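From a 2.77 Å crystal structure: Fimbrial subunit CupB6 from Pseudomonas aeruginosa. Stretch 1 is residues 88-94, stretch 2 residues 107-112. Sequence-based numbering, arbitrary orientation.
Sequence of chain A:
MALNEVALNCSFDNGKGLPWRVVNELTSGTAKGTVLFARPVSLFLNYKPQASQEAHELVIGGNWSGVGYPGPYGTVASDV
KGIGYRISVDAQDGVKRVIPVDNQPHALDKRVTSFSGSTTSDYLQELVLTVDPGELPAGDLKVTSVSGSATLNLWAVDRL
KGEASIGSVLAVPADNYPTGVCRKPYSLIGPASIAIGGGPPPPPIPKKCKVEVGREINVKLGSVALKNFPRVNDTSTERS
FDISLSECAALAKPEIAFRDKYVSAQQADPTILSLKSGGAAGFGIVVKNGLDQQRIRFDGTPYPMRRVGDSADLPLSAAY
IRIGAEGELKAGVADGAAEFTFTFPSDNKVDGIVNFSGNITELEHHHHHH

Stretch 1 88-94: SVDAQDG
Stretch 2 (107-112) ALDKRV

What fastens the turn to the strand? The carboxylate of D109, its CA-to-CB bond pointing toward stretch 1 (chi1 -146°, chi2 4°), accepts the backbone amide of Q92: N to OD1 is 3.1 Å at 151°, and N to OD2 gives a weak bond of 3.5 Å. A short acid suits this place, since it reaches a backbone donor without a long chain.

How is the buried acid's charge met? R111 curls back along its own strand (m, m, t, chi4 -85°), so that its NH1 forms a salt bridge with D109 OD2 at 2.6 Å and a hydrogen bond with K110 O at 3.1 Å. Q92 CG lies over one guanidinium face, 3.3 Å from R111 NH1.

What backbone places these groups? Strand 88-90 runs into a type I turn, A91 to G94, with Q92 at -57/-37, D93 at -68/-1 and G94 at 86/27, a positive phi that favours glycine. Strand 107-112 is extended except at L108 (-111/-21). The touching parts run 63° apart, with A91 CA 5.4 Å from D109 CA.

Where is the apolar packing? V89 (m) and L108 (m, t), both buried, point toward each other's stretch, V89 CG2 meeting L108 CB at 3.5 Å. Small A91 fits alongside, its CB 3.5 Å from L108 O. Together the stretches bury 307 Å².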

# COMPACT_ATOMS: atom_id res chain seq x y z
N SER A 88 -22.06 2.99 -3.99
CA SER A 88 -23.26 2.85 -4.84
C SER A 88 -24.34 2.01 -4.16
O SER A 88 -24.06 1.20 -3.28
CB SER A 88 -22.90 2.32 -6.22
OG SER A 88 -21.83 1.42 -6.10
N VAL A 89 -25.59 2.23 -4.57
CA VAL A 89 -26.74 1.47 -4.02
C VAL A 89 -27.21 0.41 -5.00
O VAL A 89 -27.33 0.70 -6.19
CB VAL A 89 -27.91 2.38 -3.64
CG1 VAL A 89 -27.43 3.54 -2.78
CG2 VAL A 89 -28.59 2.92 -4.86
N ASP A 90 -27.46 -0.78 -4.49
CA ASP A 90 -28.02 -1.85 -5.32
C ASP A 90 -29.51 -1.66 -5.31
O ASP A 90 -30.20 -2.08 -4.38
CB ASP A 90 -27.66 -3.22 -4.75
CG ASP A 90 -26.18 -3.39 -4.53
OD1 ASP A 90 -25.42 -2.94 -5.42
OD2 ASP A 90 -25.80 -3.96 -3.47
N ALA A 91 -29.99 -1.02 -6.35
CA ALA A 91 -31.42 -0.67 -6.46
C ALA A 91 -32.32 -1.88 -6.75
O ALA A 91 -31.91 -2.84 -7.41
CB ALA A 91 -31.63 0.41 -7.51
N GLN A 92 -33.53 -1.82 -6.21
CA GLN A 92 -34.55 -2.82 -6.44
C GLN A 92 -34.86 -3.03 -7.93
O GLN A 92 -35.11 -4.15 -8.36
CB GLN A 92 -35.82 -2.43 -5.70
CG GLN A 92 -36.10 -3.19 -4.41
CD GLN A 92 -37.60 -3.33 -4.11
OE1 GLN A 92 -38.36 -2.35 -4.19
NE2 GLN A 92 -38.04 -4.55 -3.80
N ASP A 93 -34.85 -1.97 -8.71
CA ASP A 93 -35.10 -2.09 -10.16
C ASP A 93 -33.95 -2.84 -10.86
O ASP A 93 -33.98 -3.07 -12.08
CB ASP A 93 -35.38 -0.73 -10.80
CG ASP A 93 -34.35 0.29 -10.44
OD1 ASP A 93 -33.77 0.14 -9.35
OD2 ASP A 93 -34.14 1.21 -11.25
N GLY A 94 -32.93 -3.21 -10.08
CA GLY A 94 -31.83 -4.05 -10.55
C GLY A 94 -30.74 -3.24 -11.22
O GLY A 94 -30.04 -3.73 -12.10
N ALA A 107 -32.32 10.63 -6.55
CA ALA A 107 -33.19 9.53 -6.20
C ALA A 107 -32.64 8.23 -6.76
O ALA A 107 -32.58 8.06 -7.97
CB ALA A 107 -34.59 9.80 -6.71
N LEU A 108 -32.24 7.33 -5.86
CA LEU A 108 -31.53 6.12 -6.29
C LEU A 108 -32.30 4.85 -6.12
O LEU A 108 -31.97 3.84 -6.75
CB LEU A 108 -30.19 5.99 -5.59
CG LEU A 108 -29.35 7.26 -5.75
CD1 LEU A 108 -28.15 7.20 -4.82
CD2 LEU A 108 -28.98 7.54 -7.21
N ASP A 109 -33.31 4.88 -5.26
CA ASP A 109 -34.16 3.73 -4.99
C ASP A 109 -35.46 4.22 -4.39
O ASP A 109 -35.55 5.34 -3.89
CB ASP A 109 -33.45 2.74 -4.07
CG ASP A 109 -33.79 1.31 -4.36
OD1 ASP A 109 -34.53 1.04 -5.35
OD2 ASP A 109 -33.34 0.42 -3.59
N LYS A 110 -36.48 3.38 -4.46
CA LYS A 110 -37.74 3.60 -3.74
C LYS A 110 -38.12 2.32 -3.03
O LYS A 110 -37.66 1.25 -3.39
CB LYS A 110 -38.83 4.09 -4.67
CG LYS A 110 -38.59 3.80 -6.13
CD LYS A 110 -39.62 4.47 -7.06
CE LYS A 110 -39.85 5.93 -6.72
NZ LYS A 110 -40.67 6.66 -7.74
N ARG A 111 -38.92 2.46 -1.98
CA ARG A 111 -39.40 1.31 -1.21
C ARG A 111 -40.89 1.46 -1.02
O ARG A 111 -41.36 2.54 -0.64
CB ARG A 111 -38.70 1.24 0.14
CG ARG A 111 -37.30 0.66 0.11
CD ARG A 111 -37.32 -0.78 -0.34
NE ARG A 111 -35.99 -1.38 -0.32
CZ ARG A 111 -35.12 -1.28 -1.30
NH1 ARG A 111 -35.41 -0.61 -2.40
NH2 ARG A 111 -33.93 -1.87 -1.20
N VAL A 112 -41.63 0.40 -1.31
CA VAL A 112 -43.07 0.45 -1.12
C VAL A 112 -43.33 0.61 0.38
O VAL A 112 -42.78 -0.14 1.18
CB VAL A 112 -43.75 -0.82 -1.65
CG1 VAL A 112 -43.33 -1.07 -3.10
CG2 VAL A 112 -43.41 -2.01 -0.76